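Local coordinates for protein Phthiocerol/phenolphthiocerol synthesis polyketide synthase type I PpsC (Mycobacterium tuberculosis, PDB 5NJI) that probably dehydrates beta-hydroxyacyl intermediates during phthiocerol lipid assembly, its dehydratase domain holding a C12:1-CoA ligand here, at residues 273-285 / 296-308. The protein carries 1 engineered substitution. Residues are numbered along the deposited sequence; the frame is centred on the assembly and turned at random.
Sequences YGDITRGVRAVGS and EVVLTDANGQPLL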
# COMPACT_ATOMS: atom_id res chain seq x y z
N TYR A 273 6.60 4.18 11.04
CA TYR A 273 7.13 4.78 12.26
C TYR A 273 6.18 5.75 12.92
O TYR A 273 6.42 6.15 14.06
CB TYR A 273 8.46 5.50 11.95
CG TYR A 273 9.50 4.59 11.34
CD1 TYR A 273 10.00 3.49 12.03
CD2 TYR A 273 10.01 4.84 10.07
CE1 TYR A 273 10.94 2.66 11.46
CE2 TYR A 273 10.93 4.02 9.50
CZ TYR A 273 11.42 2.95 10.19
OH TYR A 273 12.37 2.16 9.56
N GLY A 274 5.13 6.15 12.23
CA GLY A 274 4.12 7.03 12.78
C GLY A 274 2.91 7.07 11.89
O GLY A 274 2.75 6.23 11.00
N ASP A 275 2.05 8.05 12.14
CA ASP A 275 0.82 8.23 11.38
C ASP A 275 1.16 8.79 10.00
O ASP A 275 1.51 9.96 9.86
CB ASP A 275 -0.13 9.16 12.14
CG ASP A 275 -1.42 9.45 11.39
OD1 ASP A 275 -1.58 8.98 10.24
OD2 ASP A 275 -2.29 10.14 11.95
N ILE A 276 1.05 7.94 8.96
CA ILE A 276 1.51 8.36 7.64
C ILE A 276 0.61 9.41 7.01
O ILE A 276 1.03 10.04 6.03
CB ILE A 276 1.73 7.14 6.72
CG1 ILE A 276 0.44 6.43 6.36
CG2 ILE A 276 2.68 6.13 7.37
CD1 ILE A 276 0.58 5.55 5.10
N THR A 277 -0.58 9.67 7.56
CA THR A 277 -1.38 10.76 7.01
C THR A 277 -0.77 12.12 7.29
O THR A 277 -1.23 13.10 6.70
CB THR A 277 -2.82 10.77 7.55
OG1 THR A 277 -2.84 11.02 8.96
CG2 THR A 277 -3.54 9.46 7.24
N ARG A 278 0.25 12.19 8.15
CA ARG A 278 1.03 13.42 8.32
C ARG A 278 2.10 13.58 7.26
O ARG A 278 2.88 14.55 7.32
CB ARG A 278 1.67 13.45 9.71
CG ARG A 278 0.67 13.48 10.87
CD ARG A 278 1.32 13.82 12.22
NE ARG A 278 2.17 12.75 12.76
CZ ARG A 278 3.51 12.73 12.69
NH1 ARG A 278 4.18 13.72 12.12
NH2 ARG A 278 4.18 11.71 13.21
N GLY A 279 2.22 12.65 6.32
CA GLY A 279 3.28 12.75 5.34
C GLY A 279 3.02 13.87 4.35
O GLY A 279 1.90 14.06 3.87
N VAL A 280 4.09 14.60 4.02
CA VAL A 280 4.02 15.70 3.06
C VAL A 280 5.03 15.57 1.94
O VAL A 280 4.89 16.25 0.91
CB VAL A 280 4.19 17.07 3.76
CG1 VAL A 280 3.09 17.28 4.77
CG2 VAL A 280 5.53 17.18 4.44
N ARG A 281 6.05 14.72 2.06
CA ARG A 281 7.06 14.56 1.03
C ARG A 281 7.32 13.07 0.83
O ARG A 281 7.49 12.33 1.80
CB ARG A 281 8.39 15.24 1.40
CG ARG A 281 8.30 16.75 1.65
CD ARG A 281 8.04 17.55 0.39
NE ARG A 281 9.04 17.31 -0.64
CZ ARG A 281 8.98 17.81 -1.87
NH1 ARG A 281 7.97 18.59 -2.24
NH2 ARG A 281 9.94 17.54 -2.75
N ALA A 282 7.33 12.64 -0.44
CA ALA A 282 7.69 11.28 -0.79
C ALA A 282 8.84 11.31 -1.78
O ALA A 282 8.85 12.13 -2.71
CB ALA A 282 6.49 10.54 -1.38
N VAL A 283 9.81 10.41 -1.57
CA VAL A 283 10.95 10.27 -2.46
C VAL A 283 10.99 8.81 -2.91
O VAL A 283 10.95 7.90 -2.08
CB VAL A 283 12.26 10.68 -1.76
CG1 VAL A 283 13.43 10.57 -2.73
CG2 VAL A 283 12.14 12.09 -1.21
N GLY A 284 11.02 8.60 -4.22
CA GLY A 284 10.98 7.26 -4.77
C GLY A 284 12.07 7.04 -5.81
O GLY A 284 12.36 7.93 -6.61
N SER A 285 12.67 5.85 -5.77
CA SER A 285 13.66 5.44 -6.75
C SER A 285 13.24 4.09 -7.32
O SER A 285 12.67 3.25 -6.62
CB SER A 285 15.08 5.35 -6.15
OG SER A 285 15.13 4.42 -5.09
N GLU A 296 11.91 1.76 -4.24
CA GLU A 296 12.08 2.07 -2.83
C GLU A 296 11.44 3.43 -2.63
O GLU A 296 11.61 4.31 -3.48
CB GLU A 296 13.58 2.10 -2.44
CG GLU A 296 13.87 2.10 -0.96
CD GLU A 296 13.82 3.48 -0.34
OE1 GLU A 296 14.01 4.48 -1.08
OE2 GLU A 296 13.59 3.58 0.89
N VAL A 297 10.65 3.60 -1.56
CA VAL A 297 10.00 4.88 -1.28
C VAL A 297 10.14 5.25 0.19
O VAL A 297 10.06 4.39 1.07
CB VAL A 297 8.51 4.91 -1.70
CG1 VAL A 297 8.33 4.47 -3.15
CG2 VAL A 297 7.68 4.05 -0.80
N VAL A 298 10.31 6.55 0.46
CA VAL A 298 10.32 7.09 1.81
C VAL A 298 9.35 8.26 1.87
O VAL A 298 9.41 9.16 1.03
CB VAL A 298 11.73 7.56 2.22
CG1 VAL A 298 11.72 8.17 3.62
CG2 VAL A 298 12.71 6.40 2.14
N LEU A 299 8.47 8.23 2.87
CA LEU A 299 7.52 9.30 3.14
C LEU A 299 7.89 9.97 4.45
O LEU A 299 8.06 9.29 5.46
CB LEU A 299 6.10 8.75 3.24
CG LEU A 299 4.97 9.72 3.55
CD1 LEU A 299 4.64 10.55 2.32
CD2 LEU A 299 3.74 8.92 4.00
N THR A 300 8.04 11.30 4.42
CA THR A 300 8.43 12.09 5.59
C THR A 300 7.37 13.13 5.94
O THR A 300 6.62 13.60 5.09
CB THR A 300 9.75 12.81 5.32
OG1 THR A 300 9.68 13.43 4.04
CG2 THR A 300 10.89 11.84 5.34
N ASP A 301 7.37 13.54 7.21
CA ASP A 301 6.50 14.62 7.65
C ASP A 301 7.17 15.97 7.42
O ASP A 301 8.26 16.07 6.85
CB ASP A 301 6.05 14.42 9.10
CG ASP A 301 7.17 14.58 10.12
OD1 ASP A 301 8.27 15.10 9.82
OD2 ASP A 301 6.88 14.18 11.28
N ALA A 302 6.46 17.03 7.82
CA ALA A 302 6.92 18.39 7.55
C ALA A 302 8.22 18.72 8.27
O ALA A 302 8.87 19.69 7.89
CB ALA A 302 5.84 19.40 7.95
N ASN A 303 8.60 17.95 9.28
CA ASN A 303 9.86 18.13 9.99
C ASN A 303 10.93 17.13 9.56
O ASN A 303 11.93 16.93 10.27
CB ASN A 303 9.63 18.02 11.50
CG ASN A 303 8.70 19.09 12.01
OD1 ASN A 303 7.75 18.80 12.74
ND2 ASN A 303 8.97 20.32 11.63
N GLY A 304 10.75 16.49 8.40
CA GLY A 304 11.74 15.57 7.90
C GLY A 304 11.77 14.23 8.58
O GLY A 304 12.72 13.47 8.34
N GLN A 305 10.75 13.87 9.39
CA GLN A 305 10.78 12.58 10.08
C GLN A 305 10.22 11.49 9.16
O GLN A 305 9.12 11.65 8.62
CB GLN A 305 9.96 12.64 11.36
CG GLN A 305 10.38 13.75 12.31
CD GLN A 305 11.85 13.65 12.70
OE1 GLN A 305 12.28 12.70 13.37
NE2 GLN A 305 12.63 14.61 12.23
N PRO A 306 10.95 10.40 8.94
CA PRO A 306 10.39 9.29 8.15
C PRO A 306 9.19 8.68 8.85
O PRO A 306 9.24 8.34 10.03
CB PRO A 306 11.56 8.31 8.04
CG PRO A 306 12.78 9.12 8.32
CD PRO A 306 12.36 10.17 9.28
N LEU A 307 8.11 8.54 8.10
CA LEU A 307 6.89 7.92 8.59
C LEU A 307 6.68 6.55 8.00
O LEU A 307 6.16 5.66 8.67
CB LEU A 307 5.68 8.79 8.24
CG LEU A 307 5.72 10.24 8.72
CD1 LEU A 307 4.54 11.01 8.15
CD2 LEU A 307 5.68 10.27 10.24
N LEU A 308 7.03 6.40 6.73
CA LEU A 308 6.87 5.15 5.99
C LEU A 308 8.14 4.92 5.19
O LEU A 308 8.57 5.82 4.45
CB LEU A 308 5.66 5.20 5.05
CG LEU A 308 5.47 3.98 4.15
CD1 LEU A 308 5.01 2.81 4.97
CD2 LEU A 308 4.48 4.30 3.05
O HOH W 1 3.61 16.84 8.42
O HOH W 2 6.97 12.03 13.25
O HOH W 3 10.55 11.67 1.95
O HOH W 4 13.68 7.10 -1.34
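Arg278 and Asp301 form a salt bridge in which NH1 of Arg278 lies 2.9 Å from OD2 of Asp301. The oxygen sits at the edge of the guanidinium, near its plane, and receives the N-H on its anti side, with the two flat groups turned 52° apart. A water accepting from Arg278 NH2 and donating to Asp301 OD2 closes a second route between the same groups. On the other carboxylate oxygen, OD1, the bond from Asn303 N makes an Asx turn within the type I turn from Asp301 to Gly304, and Gln305 N adds a second grip, the two donors arriving from opposite faces of the carboxylate plane.

Strands 281-285 and 296-300 run antiparallel, their axes 4.7 Å apart at closest, with paired backbone bonds at Val283-Val298 and Ser285-Glu296. Thr300 O accepts from Val280 N at 2.9 Å and from Arg281 N at 3.3 Å; Val280 and Arg281 both face Thr300, a classic beta bulge. On the face carrying Val298 and Thr300, a water donates to Arg281 O and Val298 O and also bonds Thr300 OG1. Tyr273 N gives Leu307 O an almost straight bond (2.8 Å, 174°).

Leu307 packs against the loop and 3-10 segment between Tyr273 and Gly279: CD1 reaches Gly279 N at 3.4 Å, while CD2 meets the Arg278 guanidinium obliquely. Leu299 has its CG anti to the backbone N (chi1 179°), beside Gly279 CA; the second torsion then sets CD2 3.8 Å from Ile276 CB and CD1 3.4 Å from Arg281 O. Met228 of helix 226-234 touches both Ile276 and Leu299.

Strand 306-317 flanks this beta hairpin on one side and strand 205-209 on the other, and the hairpin's Val297 and Leu299 pack on helix 226-234, consistent with the double-hotdog fold of polyketide synthase dehydratases.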